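Local coordinates for hypothetical protein (Vibrio cholerae, PDB 1XPJ) that is of unknown function but, as a member of the haloacid dehalogenase-like family, is probably a hydrolase, perhaps with a role in capsular polysaccharide biosynthesis, at residues K2-L8 with F41-T47. Residue numbers count along the deposited sequence, not the author numbering.
Sequences KKLIVDL and FEIVIST
Strands 3-6 and 42-47 run side by side in parallel, their axes 4.7 Å apart at closest and 23° out of line. Lys3 is level with Glu42, Leu4 with Ile43, Ile5 with Val44 and Val6 with Ile45. Five near-linear hydrogen bonds zigzag between extended backbones: Glu42 N to Lys2 O (3.0 Å), Leu4 N to Glu42 O (2.8 Å), Val44 N to Leu4 O (2.8 Å), Val6 N to Val44 O (2.7 Å) and Ser46 N to Val6 O (2.9 Å). On the face carrying Leu4, Val6, Ile43 and Ile45, branched ends pack side by side. Leu4 CD1 meets Ile43 CD1 at 4.0 Å, and Val6 sets CG2 4.1 Å from Ile43 CG2 and CB 4.4 Å from Ile45 CD1; Leu33 of helix 27-38 covers Leu4, Val6 and Ile43. This helix links the two strands in a beta-alpha-beta unit of the Rossmann-like HAD fold, in which strand 42-47 lies between 3-6 and 82-85. A strand of a second subunit pairs in parallel with Leu4-Val6, continuing the sheet. On the other face, Ile5 (chi1 and chi2 both m) brings CD1 to 3.7 Å from Val44 CB, while Lys3 CD lies 3.5 Å from Val44 CG2. At the N-terminal end, Lys2 lays its CD over the Phe41 ring face in a CH-pi contact, 3.5 Å from the centroid, and Leu4 CD2 fits 3.8 Å from Phe41 CD1. At the C-terminal end, Leu8 turns its CB toward Ile45 CG2 (4.1 Å) and Thr47 CB (3.9 Å). Asp7, probably the first aspartate of a HAD-type DxDx(T/V) motif, shares a water with Thr47: OD1 accepts from it at 3.2 Å; Thr47 OG1, also hydrogen-bonded to Arg49 N, lies 2.7 Å away.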
loop_
_atom_site.group_PDB
_atom_site.type_symbol
_atom_site.label_atom_id
_atom_site.label_comp_id
_atom_site.label_asym_id
_atom_site.label_seq_id
_atom_site.Cartn_x
_atom_site.Cartn_y
_atom_site.Cartn_z
ATOM N N LYS A 2 -8.502 20.129 0.536
ATOM C CA LYS A 2 -9.782 19.450 0.428
ATOM C C LYS A 2 -9.774 18.555 -0.799
ATOM O O LYS A 2 -9.356 18.967 -1.878
ATOM C CB LYS A 2 -10.967 20.444 0.409
ATOM C CG LYS A 2 -10.857 21.558 -0.628
ATOM C CD LYS A 2 -12.108 22.424 -0.658
ATOM C CE LYS A 2 -11.788 23.869 -0.299
ATOM N NZ LYS A 2 -11.789 24.753 -1.499
ATOM N N LYS A 3 -10.218 17.320 -0.601
ATOM C CA LYS A 3 -10.197 16.287 -1.632
ATOM C C LYS A 3 -11.566 15.613 -1.779
ATOM O O LYS A 3 -12.265 15.368 -0.791
ATOM C CB LYS A 3 -9.161 15.193 -1.290
ATOM C CG LYS A 3 -7.696 15.580 -1.469
ATOM C CD LYS A 3 -6.815 14.326 -1.516
ATOM C CE LYS A 3 -5.790 14.284 -0.393
ATOM N NZ LYS A 3 -4.422 13.908 -0.869
ATOM N N LEU A 4 -11.931 15.306 -3.018
ATOM C CA LEU A 4 -12.952 14.320 -3.273
ATOM C C LEU A 4 -12.238 13.019 -3.564
ATOM O O LEU A 4 -11.310 12.968 -4.393
ATOM C CB LEU A 4 -13.840 14.705 -4.454
ATOM C CG LEU A 4 -14.615 16.017 -4.374
ATOM C CD1 LEU A 4 -15.520 16.180 -5.591
ATOM C CD2 LEU A 4 -15.409 16.121 -3.048
ATOM N N ILE A 5 -12.666 11.973 -2.856
ATOM C CA ILE A 5 -12.229 10.620 -3.125
ATOM C C ILE A 5 -13.363 9.922 -3.887
ATOM O O ILE A 5 -14.450 9.667 -3.337
ATOM C CB ILE A 5 -11.848 9.900 -1.801
ATOM C CG1 ILE A 5 -10.994 10.815 -0.912
ATOM C CG2 ILE A 5 -11.142 8.555 -2.068
ATOM C CD1 ILE A 5 -9.676 11.275 -1.539
ATOM N N VAL A 6 -13.094 9.623 -5.157
ATOM C CA VAL A 6 -14.128 9.205 -6.097
ATOM C C VAL A 6 -13.891 7.796 -6.621
ATOM O O VAL A 6 -12.840 7.507 -7.227
ATOM C CB VAL A 6 -14.180 10.146 -7.325
ATOM C CG1 VAL A 6 -15.419 9.856 -8.174
ATOM C CG2 VAL A 6 -14.113 11.624 -6.883
ATOM N N ASP A 7 -14.875 6.933 -6.398
ATOM C CA ASP A 7 -14.876 5.581 -6.939
ATOM C C ASP A 7 -14.992 5.675 -8.474
ATOM O O ASP A 7 -15.373 6.726 -9.012
ATOM C CB ASP A 7 -16.056 4.828 -6.334
ATOM C CG ASP A 7 -16.046 3.342 -6.639
ATOM O OD1 ASP A 7 -14.977 2.708 -6.638
ATOM O OD2 ASP A 7 -17.102 2.710 -6.873
ATOM N N LEU A 8 -14.661 4.598 -9.189
ATOM C CA LEU A 8 -14.649 4.681 -10.641
ATOM C C LEU A 8 -15.860 3.981 -11.252
ATOM O O LEU A 8 -16.704 4.652 -11.842
ATOM C CB LEU A 8 -13.326 4.135 -11.189
ATOM C CG LEU A 8 -13.076 3.935 -12.685
ATOM C CD1 LEU A 8 -13.208 5.231 -13.477
ATOM C CD2 LEU A 8 -11.672 3.353 -12.846
ATOM N N PHE A 41 -11.237 21.953 -5.039
ATOM C CA PHE A 41 -11.145 20.558 -4.589
ATOM C C PHE A 41 -10.220 19.753 -5.489
ATOM O O PHE A 41 -10.332 19.820 -6.712
ATOM C CB PHE A 41 -12.507 19.862 -4.662
ATOM C CG PHE A 41 -13.451 20.210 -3.554
ATOM C CD1 PHE A 41 -13.603 19.359 -2.456
ATOM C CD2 PHE A 41 -14.228 21.359 -3.620
ATOM C CE1 PHE A 41 -14.500 19.672 -1.420
ATOM C CE2 PHE A 41 -15.126 21.677 -2.598
ATOM C CZ PHE A 41 -15.258 20.838 -1.498
ATOM N N GLU A 42 -9.350 18.950 -4.881
ATOM C CA GLU A 42 -8.528 17.993 -5.595
ATOM C C GLU A 42 -9.338 16.725 -5.840
ATOM O O GLU A 42 -10.111 16.311 -4.965
ATOM C CB GLU A 42 -7.290 17.654 -4.772
ATOM C CG GLU A 42 -6.356 18.835 -4.505
ATOM C CD GLU A 42 -5.332 18.530 -3.412
ATOM O OE1 GLU A 42 -4.732 17.429 -3.450
ATOM O OE2 GLU A 42 -5.126 19.378 -2.504
ATOM N N ILE A 43 -9.169 16.102 -7.012
ATOM C CA ILE A 43 -9.956 14.920 -7.353
ATOM C C ILE A 43 -9.086 13.651 -7.327
ATOM O O ILE A 43 -8.125 13.530 -8.106
ATOM C CB ILE A 43 -10.601 15.072 -8.763
ATOM C CG1 ILE A 43 -11.288 16.448 -8.976
ATOM C CG2 ILE A 43 -11.467 13.840 -9.099
ATOM C CD1 ILE A 43 -12.575 16.708 -8.236
ATOM N N VAL A 44 -9.441 12.700 -6.467
ATOM C CA VAL A 44 -8.694 11.442 -6.357
ATOM C C VAL A 44 -9.574 10.270 -6.813
ATOM O O VAL A 44 -10.572 9.948 -6.166
ATOM C CB VAL A 44 -8.194 11.194 -4.900
ATOM C CG1 VAL A 44 -7.494 9.833 -4.772
ATOM C CG2 VAL A 44 -7.269 12.333 -4.413
ATOM N N ILE A 45 -9.213 9.641 -7.922
ATOM C CA ILE A 45 -9.904 8.454 -8.365
ATOM C C ILE A 45 -9.301 7.270 -7.587
ATOM O O ILE A 45 -8.091 7.058 -7.609
ATOM C CB ILE A 45 -9.747 8.256 -9.908
ATOM C CG1 ILE A 45 -9.946 9.564 -10.686
ATOM C CG2 ILE A 45 -10.639 7.111 -10.424
ATOM C CD1 ILE A 45 -11.323 10.181 -10.630
ATOM N N SER A 46 -10.150 6.528 -6.884
ATOM C CA SER A 46 -9.726 5.432 -6.025
ATOM C C SER A 46 -10.572 4.256 -6.432
ATOM O O SER A 46 -11.789 4.367 -6.430
ATOM C CB SER A 46 -10.038 5.796 -4.578
ATOM O OG SER A 46 -9.196 5.128 -3.662
ATOM N N THR A 47 -9.971 3.140 -6.810
ATOM C CA THR A 47 -10.763 2.049 -7.378
ATOM C C THR A 47 -10.257 0.671 -6.998
ATOM O O THR A 47 -9.043 0.452 -6.899
ATOM C CB THR A 47 -10.839 2.174 -8.924
ATOM O OG1 THR A 47 -11.438 0.989 -9.485
ATOM C CG2 THR A 47 -9.431 2.194 -9.534
HETATM O O HOH W 1 -7.038 21.154 -1.869
HETATM O O HOH W 2 -14.157 1.164 -9.271
#